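Local coordinates for DNA repair protein RAD2 (Saccharomyces cerevisiae, PDB 4Q0W) that cuts single-stranded DNA as a structure-specific endonuclease, making an essential incision in the excision repair of lesions such as UV damage, bulky adducts and cross-links, at a contact of chain A with DNA. Residues are numbered along the deposited sequence; one frame, centred on the assembly and turned at random.

A contact of chain A with DNA. Residues 250, 252-255, 296. With nucleotides of chain B.
Val254 meets the sugar of DG8 in the helix-two-turn-helix (H2TH) element of the XPG/RAD2 nucleases, which grips the backbone of duplex DNA. Its CG2 lies 3.7 Å from C3' of the DG8 deoxyribose, an apolar contact. CG1 is anti to the backbone N (chi1 178°) and points back towards the 5' phosphate, passing 3.9 Å from OP1 of DG8, while CG2 is directed at the step to DA9. In the 3' direction, the DA9 phosphate sits at the start of helix 253-263, where backbone N-H groups receive both non-bridging oxygens. Val254 N donates to OP2 at 3.2 Å, with 159° at the hydrogen; Ser255 N donates to OP1 at 3.0 Å and is similarly straight. Gly252 N adds a weaker, more bent bond to OP1. The helix dipole would probably reinforce this hold on the anion. Pro253 brings its CD up to the same phosphate, 3.3 Å from OP2. Beyond the phosphate, Gly250 O faces C5' of the DA9 sugar at 3.4 Å. Lys296 reaches this loop from helix 288-299 with a fully extended chain, and its NZ donates to Gly250 O at 2.8 Å, tilted 26° from the carbonyl plane. An alanine in place of Lys296 is likely to leave that carbonyl without its amine partner and the loop less firmly set beside the DA9 sugar.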
ATOM      1  N   GLY A 250       2.200 -12.494   1.095  1.00 23.37           N
ATOM      2  CA  GLY A 250       2.567 -11.739   2.277  1.00 23.48           C
ATOM      3  C   GLY A 250       4.048 -11.402   2.338  1.00 24.56           C
ATOM      4  O   GLY A 250       4.455 -10.576   3.156  1.00 20.68           O
ATOM      5  N   GLY A 252       6.760  -9.393   1.033  1.00 17.02           N
ATOM      6  CA  GLY A 252       7.312  -8.286   0.270  1.00 16.15           C
ATOM      7  C   GLY A 252       8.783  -8.124   0.616  1.00 19.25           C
ATOM      8  O   GLY A 252       9.336  -8.955   1.341  1.00 19.67           O
ATOM      9  N   PRO A 253       9.422  -7.053   0.104  1.00 17.23           N
ATOM     10  CA  PRO A 253      10.869  -6.896   0.276  1.00 20.49           C
ATOM     11  C   PRO A 253      11.277  -6.805   1.740  1.00 19.82           C
ATOM     12  O   PRO A 253      12.370  -7.268   2.080  1.00 21.55           O
ATOM     13  CB  PRO A 253      11.180  -5.580  -0.458  1.00 19.04           C
ATOM     14  CG  PRO A 253       9.849  -4.868  -0.582  1.00 20.13           C
ATOM     15  CD  PRO A 253       8.823  -5.950  -0.671  1.00 16.63           C
ATOM     16  N   VAL A 254      10.430  -6.225   2.590  1.00 18.26           N
ATOM     17  CA  VAL A 254      10.776  -6.089   3.999  1.00 21.45           C
ATOM     18  C   VAL A 254      10.789  -7.449   4.686  1.00 22.38           C
ATOM     19  O   VAL A 254      11.776  -7.833   5.314  1.00 23.21           O
ATOM     20  CB  VAL A 254       9.781  -5.198   4.756  1.00 22.07           C
ATOM     21  CG1 VAL A 254      10.166  -5.123   6.237  1.00 27.79           C
ATOM     22  CG2 VAL A 254       9.734  -3.801   4.148  1.00 31.39           C
ATOM     23  N   SER A 255       9.678  -8.166   4.574  1.00 20.39           N
ATOM     24  CA  SER A 255       9.535  -9.444   5.257  1.00 26.51           C
ATOM     25  C   SER A 255      10.521 -10.474   4.710  1.00 21.13           C
ATOM     26  O   SER A 255      11.038 -11.302   5.463  1.00 22.10           O
ATOM     27  CB  SER A 255       8.101  -9.958   5.116  1.00 23.44           C
ATOM     28  OG  SER A 255       7.166  -8.926   5.363  1.00 24.48           O
ATOM     29  N   LYS A 296       1.342 -14.592  10.914  1.00 30.03           N
ATOM     30  CA  LYS A 296       1.158 -14.106   9.547  1.00 31.37           C
ATOM     31  C   LYS A 296       1.129 -15.239   8.511  1.00 26.09           C
ATOM     32  O   LYS A 296       0.288 -15.240   7.605  1.00 21.99           O
ATOM     33  CB  LYS A 296       2.256 -13.103   9.191  1.00 26.77           C
ATOM     34  CG  LYS A 296       2.187 -12.618   7.760  1.00 31.13           C
ATOM     35  CD  LYS A 296       3.147 -11.465   7.537  1.00 38.56           C
ATOM     36  CE  LYS A 296       3.119 -11.017   6.088  1.00 32.92           C
ATOM     37  NZ  LYS A 296       4.061  -9.892   5.864  1.00 31.67           N
TER
ATOM     38  P    DG B   8       7.638  -1.456   7.628  1.00 52.96           P
ATOM     39  OP1  DG B   8       8.622  -2.263   8.395  1.00 41.04           O
ATOM     40  OP2  DG B   8       8.043  -0.262   6.847  1.00 39.53           O
ATOM     41  O5'  DG B   8       6.852  -2.401   6.601  1.00 36.27           O
ATOM     42  C5'  DG B   8       6.262  -3.574   7.118  1.00 26.43           C
ATOM     43  C4'  DG B   8       5.383  -4.157   6.043  1.00 34.52           C
ATOM     44  O4'  DG B   8       4.215  -3.321   5.868  1.00 25.55           O
ATOM     45  C3'  DG B   8       6.069  -4.287   4.684  1.00 24.21           C
ATOM     46  O3'  DG B   8       6.142  -5.684   4.466  1.00 24.19           O
ATOM     47  C2'  DG B   8       5.164  -3.504   3.722  1.00 20.53           C
ATOM     48  C1'  DG B   8       3.864  -3.369   4.506  1.00 28.07           C
ATOM     49  N9   DG B   8       3.075  -2.179   4.198  1.00 26.87           N
ATOM     50  C8   DG B   8       3.456  -0.855   4.176  1.00 27.27           C
ATOM     51  N7   DG B   8       2.479  -0.048   3.853  1.00 24.22           N
ATOM     52  C5   DG B   8       1.385  -0.890   3.663  1.00 27.78           C
ATOM     53  C6   DG B   8       0.050  -0.598   3.303  1.00 23.81           C
ATOM     54  O6   DG B   8      -0.446   0.512   3.079  1.00 20.70           O
ATOM     55  N1   DG B   8      -0.727  -1.752   3.210  1.00 22.93           N
ATOM     56  C2   DG B   8      -0.263  -3.030   3.447  1.00 26.50           C
ATOM     57  N2   DG B   8      -1.141  -4.041   3.324  1.00 22.45           N
ATOM     58  N3   DG B   8       0.985  -3.311   3.786  1.00 25.82           N
ATOM     59  C4   DG B   8       1.745  -2.199   3.869  1.00 25.72           C
ATOM     60  P    DA B   9       6.502  -6.301   3.026  1.00 22.74           P
ATOM     61  OP1  DA B   9       7.022  -7.661   3.329  1.00 23.09           O
ATOM     62  OP2  DA B   9       7.351  -5.358   2.253  1.00 19.36           O
ATOM     63  O5'  DA B   9       5.081  -6.446   2.299  1.00 22.74           O
ATOM     64  C5'  DA B   9       4.052  -7.193   2.942  1.00 20.76           C
ATOM     65  C4'  DA B   9       2.806  -7.210   2.083  1.00 22.20           C
ATOM     66  O4'  DA B   9       2.257  -5.870   1.990  1.00 22.58           O
ATOM     67  C3'  DA B   9       2.996  -7.679   0.642  1.00 25.74           C
ATOM     68  O3'  DA B   9       1.965  -8.618   0.413  1.00 27.70           O
ATOM     69  C2'  DA B   9       2.840  -6.412  -0.207  1.00 22.29           C
ATOM     70  C1'  DA B   9       1.872  -5.607   0.654  1.00 24.67           C
ATOM     71  N9   DA B   9       1.952  -4.157   0.538  1.00 26.78           N
ATOM     72  C8   DA B   9       3.073  -3.383   0.705  1.00 23.83           C
ATOM     73  N7   DA B   9       2.848  -2.103   0.564  1.00 26.19           N
ATOM     74  C5   DA B   9       1.486  -2.026   0.300  1.00 24.43           C
ATOM     75  C6   DA B   9       0.637  -0.931   0.047  1.00 25.04           C
ATOM     76  N6   DA B   9       1.080   0.336   0.040  1.00 23.91           N
ATOM     77  N1   DA B   9      -0.674  -1.193  -0.191  1.00 23.43           N
ATOM     78  C2   DA B   9      -1.089  -2.473  -0.176  1.00 25.02           C
ATOM     79  N3   DA B   9      -0.369  -3.584   0.039  1.00 18.38           N
ATOM     80  C4   DA B   9       0.915  -3.286   0.279  1.00 19.97           C
TER